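Local coordinates for glycosylation Associate Protein 1 (Streptococcus agalactiae serotype V, PDB 6OYC) that probably assists, as a component of the accessory Sec system, the glycosylation and secretion of a bacterial adhesin, at residues L131-K145 with F148-N162. Sequence-based numbering, arbitrary orientation.
Sequences LTHIDYFANEQIAKK and FDDRGFLSSILYYDN
Lys145 and Leu158 form the antiparallel hydrogen-bonded pair that joins strands 141-148 and 154-161: Lys145 N donates to Leu158 O at 2.8 Å, and Leu158 N returns a bond to Lys145 O. Tyr160 N adds a third rung by bonding Ala143 O. At the opposite end, where strand 141-148 runs out beside strand 131-138, Phe148 N gives Thr132 O a nearly straight bond (169° at the hydrogen), and a water donates to both Leu131 O and Asp149 O. On its other edge, strand 141-148 pairs with 131-138, and there Ala143 and Lys144 both face Tyr136 in a classic beta bulge, their amides sharing Tyr136 O.

Two aromatic rings do most of the apolar work. Ile142 CG2 stands almost centrally over one face of Tyr160, 4.1 Å from the ring centroid, while Leu158 CD2 covers the opposite face. With CG1 anti to the backbone N (chi1 -174°), Ile142 also carries CD1 along to the ring, 3.6 Å from Tyr160 CE1; branching at CB gives isoleucine two arms, CG2 and CG1-CD1, that can lie on one broad flat ring. Phe148 is held similarly, between Leu131 CD2, 3.6 Å from Phe148 CE2, and Leu154 CD1 on the other face, with Ile134 CD1 meeting it obliquely.

Among polar side chains, Gln141 NE2 donates to Asn162 OD1 at 3.0 Å, the two amide planes 56° apart. Lys145 bends at chi3 and chi4, passing CE within 3.4 Å of Tyr160 OH and bringing NZ to Asp135 OD1 in a 2.7 Å salt bridge. Its long aliphatic chain can therefore pack while its charge reaches the neighbouring strand.

Backbone bonds set the register of this meander within the large antiparallel sheet; sandwiched rings and a salt bridge reaching from the middle strand to 131-138 tie three successive strands together.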
loop_
_atom_site.group_PDB
_atom_site.type_symbol
_atom_site.label_atom_id
_atom_site.label_comp_id
_atom_site.label_asym_id
_atom_site.label_seq_id
_atom_site.Cartn_x
_atom_site.Cartn_y
_atom_site.Cartn_z
ATOM N N LEU A 131 -4.508 13.263 -13.819
ATOM C CA LEU A 131 -5.072 12.390 -14.840
ATOM C C LEU A 131 -4.231 11.115 -14.961
ATOM O O LEU A 131 -3.027 11.178 -15.251
ATOM C CB LEU A 131 -5.124 13.133 -16.180
ATOM C CG LEU A 131 -5.542 12.287 -17.380
ATOM C CD1 LEU A 131 -7.046 12.016 -17.298
ATOM C CD2 LEU A 131 -5.188 12.989 -18.671
ATOM N N THR A 132 -4.857 9.961 -14.724
ATOM C CA THR A 132 -4.177 8.673 -14.826
ATOM C C THR A 132 -4.533 7.928 -16.107
ATOM O O THR A 132 -3.639 7.469 -16.831
ATOM C CB THR A 132 -4.508 7.785 -13.621
ATOM O OG1 THR A 132 -5.926 7.801 -13.389
ATOM C CG2 THR A 132 -3.781 8.285 -12.378
ATOM N N HIS A 133 -5.816 7.787 -16.411
ATOM C CA HIS A 133 -6.142 7.125 -17.663
ATOM C C HIS A 133 -7.486 7.607 -18.189
ATOM O O HIS A 133 -8.325 8.125 -17.445
ATOM C CB HIS A 133 -6.105 5.589 -17.530
ATOM C CG HIS A 133 -7.133 5.008 -16.605
ATOM N ND1 HIS A 133 -6.890 4.779 -15.263
ATOM C CD2 HIS A 133 -8.375 4.525 -16.847
ATOM C CE1 HIS A 133 -7.949 4.212 -14.716
ATOM N NE2 HIS A 133 -8.862 4.039 -15.657
ATOM N N ILE A 134 -7.659 7.450 -19.503
ATOM C CA ILE A 134 -8.937 7.676 -20.161
ATOM C C ILE A 134 -9.370 6.390 -20.865
ATOM O O ILE A 134 -8.629 5.850 -21.707
ATOM C CB ILE A 134 -8.865 8.838 -21.159
ATOM C CG1 ILE A 134 -8.513 10.142 -20.445
ATOM C CG2 ILE A 134 -10.158 8.930 -21.931
ATOM C CD1 ILE A 134 -8.024 11.203 -21.396
ATOM N N ASP A 135 -10.574 5.907 -20.525
ATOM C CA ASP A 135 -11.212 4.832 -21.274
ATOM C C ASP A 135 -11.936 5.457 -22.455
ATOM O O ASP A 135 -12.830 6.287 -22.267
ATOM C CB ASP A 135 -12.196 4.049 -20.411
ATOM C CG ASP A 135 -11.509 3.230 -19.323
ATOM O OD1 ASP A 135 -10.266 3.045 -19.372
ATOM O OD2 ASP A 135 -12.232 2.782 -18.405
ATOM N N TYR A 136 -11.540 5.082 -23.662
ATOM C CA TYR A 136 -12.072 5.683 -24.873
ATOM C C TYR A 136 -12.986 4.669 -25.545
ATOM O O TYR A 136 -12.630 3.493 -25.674
ATOM C CB TYR A 136 -10.936 6.121 -25.796
ATOM C CG TYR A 136 -11.330 7.215 -26.746
ATOM C CD1 TYR A 136 -11.959 6.922 -27.952
ATOM C CD2 TYR A 136 -11.069 8.543 -26.446
ATOM C CE1 TYR A 136 -12.323 7.925 -28.821
ATOM C CE2 TYR A 136 -11.417 9.556 -27.318
ATOM C CZ TYR A 136 -12.045 9.248 -28.500
ATOM O OH TYR A 136 -12.390 10.266 -29.362
ATOM N N PHE A 137 -14.169 5.119 -25.940
ATOM C CA PHE A 137 -15.253 4.231 -26.321
ATOM C C PHE A 137 -15.602 4.442 -27.777
ATOM O O PHE A 137 -15.425 5.534 -28.315
ATOM C CB PHE A 137 -16.528 4.471 -25.485
ATOM C CG PHE A 137 -16.440 3.942 -24.100
ATOM C CD1 PHE A 137 -15.721 4.636 -23.133
ATOM C CD2 PHE A 137 -17.070 2.751 -23.760
ATOM C CE1 PHE A 137 -15.628 4.149 -21.852
ATOM C CE2 PHE A 137 -16.976 2.251 -22.476
ATOM C CZ PHE A 137 -16.241 2.946 -21.518
ATOM N N ALA A 138 -16.122 3.382 -28.391
ATOM C CA ALA A 138 -16.815 3.468 -29.664
ATOM C C ALA A 138 -18.019 2.546 -29.582
ATOM O O ALA A 138 -17.912 1.431 -29.058
ATOM C CB ALA A 138 -15.914 3.091 -30.839
ATOM N N ASN A 139 -19.169 3.046 -30.048
ATOM C CA ASN A 139 -20.429 2.306 -30.015
ATOM C C ASN A 139 -20.691 1.708 -28.643
ATOM O O ASN A 139 -21.021 0.529 -28.516
ATOM C CB ASN A 139 -20.456 1.197 -31.068
ATOM C CG ASN A 139 -20.275 1.711 -32.466
ATOM O OD1 ASN A 139 -19.282 1.395 -33.130
ATOM N ND2 ASN A 139 -21.241 2.503 -32.940
ATOM N N GLU A 140 -20.510 2.520 -27.601
ATOM C CA GLU A 140 -20.807 2.135 -26.223
ATOM C C GLU A 140 -19.909 1.017 -25.698
ATOM O O GLU A 140 -20.220 0.405 -24.661
ATOM C CB GLU A 140 -22.275 1.709 -26.074
ATOM C CG GLU A 140 -23.265 2.848 -26.115
ATOM C CD GLU A 140 -23.050 3.843 -25.002
ATOM O OE1 GLU A 140 -22.643 4.988 -25.293
ATOM O OE2 GLU A 140 -23.298 3.482 -23.833
ATOM N N GLN A 141 -18.808 0.717 -26.373
ATOM C CA GLN A 141 -17.931 -0.367 -25.961
ATOM C C GLN A 141 -16.519 0.182 -25.893
ATOM O O GLN A 141 -16.107 0.937 -26.784
ATOM C CB GLN A 141 -18.026 -1.551 -26.939
ATOM C CG GLN A 141 -16.877 -2.553 -26.855
ATOM C CD GLN A 141 -17.045 -3.730 -27.813
ATOM O OE1 GLN A 141 -17.738 -4.695 -27.498
ATOM N NE2 GLN A 141 -16.413 -3.647 -28.990
ATOM N N ILE A 142 -15.781 -0.168 -24.830
ATOM C CA ILE A 142 -14.436 0.388 -24.696
ATOM C C ILE A 142 -13.592 -0.078 -25.870
ATOM O O ILE A 142 -13.665 -1.234 -26.297
ATOM C CB ILE A 142 -13.796 0.039 -23.336
ATOM C CG1 ILE A 142 -12.449 0.764 -23.199
ATOM C CG2 ILE A 142 -13.630 -1.483 -23.119
ATOM C CD1 ILE A 142 -11.844 0.666 -21.822
ATOM N N ALA A 143 -12.847 0.850 -26.455
ATOM C CA ALA A 143 -11.997 0.547 -27.594
ATOM C C ALA A 143 -10.523 0.634 -27.248
ATOM O O ALA A 143 -9.737 -0.229 -27.669
ATOM C CB ALA A 143 -12.301 1.495 -28.755
ATOM N N LYS A 144 -10.138 1.634 -26.456
ATOM C CA LYS A 144 -8.757 1.742 -26.017
ATOM C C LYS A 144 -8.716 2.491 -24.691
ATOM O O LYS A 144 -9.640 3.233 -24.339
ATOM C CB LYS A 144 -7.883 2.422 -27.079
ATOM C CG LYS A 144 -8.536 3.588 -27.794
ATOM C CD LYS A 144 -7.772 3.966 -29.042
ATOM C CE LYS A 144 -8.528 5.003 -29.877
ATOM N NZ LYS A 144 -7.992 5.088 -31.274
ATOM N N LYS A 145 -7.638 2.259 -23.945
ATOM C CA LYS A 145 -7.380 2.931 -22.680
ATOM C C LYS A 145 -6.063 3.676 -22.816
ATOM O O LYS A 145 -5.032 3.067 -23.113
ATOM C CB LYS A 145 -7.332 1.933 -21.511
ATOM C CG LYS A 145 -7.140 2.588 -20.148
ATOM C CD LYS A 145 -6.729 1.586 -19.052
ATOM C CE LYS A 145 -7.782 0.515 -18.805
ATOM N NZ LYS A 145 -8.995 1.064 -18.093
ATOM N N PHE A 148 -1.614 7.455 -18.750
ATOM C CA PHE A 148 -0.740 8.609 -18.639
ATOM C C PHE A 148 0.256 8.390 -17.513
ATOM O O PHE A 148 -0.115 7.916 -16.435
ATOM C CB PHE A 148 -1.557 9.881 -18.406
ATOM C CG PHE A 148 -2.436 10.232 -19.571
ATOM C CD1 PHE A 148 -1.944 11.022 -20.613
ATOM C CD2 PHE A 148 -3.746 9.751 -19.647
ATOM C CE1 PHE A 148 -2.742 11.344 -21.691
ATOM C CE2 PHE A 148 -4.549 10.066 -20.738
ATOM C CZ PHE A 148 -4.047 10.863 -21.758
ATOM N N ASP A 149 1.517 8.706 -17.792
ATOM C CA ASP A 149 2.566 8.795 -16.789
ATOM C C ASP A 149 2.325 10.021 -15.924
ATOM O O ASP A 149 1.800 11.038 -16.392
ATOM C CB ASP A 149 3.935 8.905 -17.488
ATOM C CG ASP A 149 5.124 8.604 -16.563
ATOM O OD1 ASP A 149 5.528 9.512 -15.793
ATOM O OD2 ASP A 149 5.657 7.462 -16.631
ATOM N N ASP A 150 2.721 9.936 -14.651
ATOM C CA ASP A 150 2.547 11.112 -13.794
ATOM C C ASP A 150 3.486 12.255 -14.157
ATOM O O ASP A 150 3.349 13.339 -13.603
ATOM C CB ASP A 150 2.701 10.748 -12.312
ATOM C CG ASP A 150 4.104 10.262 -11.942
ATOM O OD1 ASP A 150 5.110 10.784 -12.467
ATOM O OD2 ASP A 150 4.210 9.370 -11.064
ATOM N N ARG A 151 4.447 12.040 -15.046
ATOM C CA ARG A 151 5.210 13.158 -15.592
ATOM C C ARG A 151 4.447 13.884 -16.710
ATOM O O ARG A 151 4.965 14.850 -17.273
ATOM C CB ARG A 151 6.591 12.691 -16.054
ATOM C CG ARG A 151 7.515 12.315 -14.888
ATOM C CD ARG A 151 8.670 11.385 -15.286
ATOM N NE ARG A 151 8.220 10.072 -15.749
ATOM C CZ ARG A 151 8.994 8.987 -15.798
ATOM N NH1 ARG A 151 10.262 9.057 -15.414
ATOM N NH2 ARG A 151 8.496 7.829 -16.226
ATOM N N GLY A 152 3.226 13.454 -17.007
ATOM C CA GLY A 152 2.364 14.150 -17.941
ATOM C C GLY A 152 2.636 13.903 -19.410
ATOM O O GLY A 152 2.492 14.824 -20.216
ATOM N N PHE A 153 3.045 12.688 -19.785
ATOM C CA PHE A 153 3.083 12.266 -21.178
ATOM C C PHE A 153 2.239 11.005 -21.325
ATOM O O PHE A 153 1.916 10.341 -20.333
ATOM C CB PHE A 153 4.528 12.027 -21.659
ATOM C CG PHE A 153 5.234 10.902 -20.949
ATOM C CD1 PHE A 153 5.113 9.593 -21.398
ATOM C CD2 PHE A 153 6.025 11.158 -19.835
ATOM C CE1 PHE A 153 5.768 8.544 -20.742
ATOM C CE2 PHE A 153 6.681 10.117 -19.171
ATOM C CZ PHE A 153 6.546 8.804 -19.634
ATOM N N LEU A 154 1.879 10.668 -22.570
ATOM C CA LEU A 154 1.169 9.407 -22.841
ATOM C C LEU A 154 2.159 8.248 -22.777
ATOM O O LEU A 154 3.037 8.149 -23.626
ATOM C CB LEU A 154 0.482 9.437 -24.204
ATOM C CG LEU A 154 -0.322 8.170 -24.582
ATOM C CD1 LEU A 154 -1.435 7.846 -23.575
ATOM C CD2 LEU A 154 -0.900 8.333 -25.955
ATOM N N SER A 155 2.008 7.365 -21.780
ATOM C CA SER A 155 2.910 6.241 -21.561
ATOM C C SER A 155 2.540 5.010 -22.382
ATOM O O SER A 155 3.430 4.335 -22.911
ATOM C CB SER A 155 2.949 5.863 -20.074
ATOM O OG SER A 155 3.870 4.799 -19.836
ATOM N N SER A 156 1.253 4.697 -22.506
ATOM C CA SER A 156 0.873 3.515 -23.263
ATOM C C SER A 156 -0.604 3.592 -23.650
ATOM O O SER A 156 -1.372 4.380 -23.094
ATOM C CB SER A 156 1.187 2.235 -22.467
ATOM O OG SER A 156 0.277 2.022 -21.390
ATOM N N ILE A 157 -0.989 2.758 -24.625
ATOM C CA ILE A 157 -2.385 2.594 -25.036
ATOM C C ILE A 157 -2.717 1.115 -25.014
ATOM O O ILE A 157 -2.008 0.309 -25.626
ATOM C CB ILE A 157 -2.677 3.140 -26.445
ATOM C CG1 ILE A 157 -2.283 4.600 -26.584
ATOM C CG2 ILE A 157 -4.142 2.981 -26.780
ATOM C CD1 ILE A 157 -2.262 5.025 -28.030
ATOM N N LEU A 158 -3.805 0.765 -24.342
ATOM C CA LEU A 158 -4.286 -0.608 -24.273
ATOM C C LEU A 158 -5.462 -0.724 -25.240
ATOM O O LEU A 158 -6.497 -0.083 -25.037
ATOM C CB LEU A 158 -4.694 -0.958 -22.836
ATOM C CG LEU A 158 -4.662 -2.443 -22.448
ATOM C CD1 LEU A 158 -4.791 -2.672 -20.935
ATOM C CD2 LEU A 158 -5.746 -3.215 -23.210
ATOM N N TYR A 159 -5.311 -1.532 -26.286
ATOM C CA TYR A 159 -6.362 -1.682 -27.286
ATOM C C TYR A 159 -7.231 -2.888 -26.986
ATOM O O TYR A 159 -6.758 -3.910 -26.480
ATOM C CB TYR A 159 -5.777 -1.833 -28.692
ATOM C CG TYR A 159 -5.114 -0.582 -29.203
ATOM C CD1 TYR A 159 -3.786 -0.327 -28.910
ATOM C CD2 TYR A 159 -5.827 0.357 -29.959
ATOM C CE1 TYR A 159 -3.171 0.809 -29.367
ATOM C CE2 TYR A 159 -5.211 1.510 -30.433
ATOM C CZ TYR A 159 -3.885 1.726 -30.125
ATOM O OH TYR A 159 -3.249 2.849 -30.566
ATOM N N TYR A 160 -8.507 -2.771 -27.336
ATOM C CA TYR A 160 -9.489 -3.816 -27.102
ATOM C C TYR A 160 -10.108 -4.244 -28.421
ATOM O O TYR A 160 -10.183 -3.460 -29.368
ATOM C CB TYR A 160 -10.616 -3.331 -26.158
ATOM C CG TYR A 160 -10.152 -2.941 -24.784
ATOM C CD1 TYR A 160 -9.655 -1.667 -24.531
ATOM C CD2 TYR A 160 -10.213 -3.842 -23.730
ATOM C CE1 TYR A 160 -9.221 -1.303 -23.249
ATOM C CE2 TYR A 160 -9.777 -3.495 -22.453
ATOM C CZ TYR A 160 -9.290 -2.224 -22.219
ATOM O OH TYR A 160 -8.869 -1.876 -20.953
ATOM N N ASP A 161 -10.573 -5.488 -28.477
ATOM C CA ASP A 161 -11.495 -5.892 -29.529
ATOM C C ASP A 161 -12.619 -6.688 -28.879
ATOM O O ASP A 161 -12.734 -6.745 -27.650
ATOM C CB ASP A 161 -10.774 -6.651 -30.657
ATOM C CG ASP A 161 -9.901 -7.782 -30.158
ATOM O OD1 ASP A 161 -10.162 -8.322 -29.064
ATOM O OD2 ASP A 161 -8.941 -8.136 -30.870
ATOM N N ASN A 162 -13.496 -7.251 -29.705
ATOM C CA ASN A 162 -14.435 -8.252 -29.214
ATOM C C ASN A 162 -13.629 -9.484 -28.832
ATOM O O ASN A 162 -12.920 -10.055 -29.667
ATOM C CB ASN A 162 -15.486 -8.588 -30.268
ATOM C CG ASN A 162 -16.003 -7.361 -30.992
ATOM O OD1 ASN A 162 -16.221 -6.313 -30.384
ATOM N ND2 ASN A 162 -16.194 -7.486 -32.303
HETATM O O HOH W 1 -0.670 12.474 -15.139
#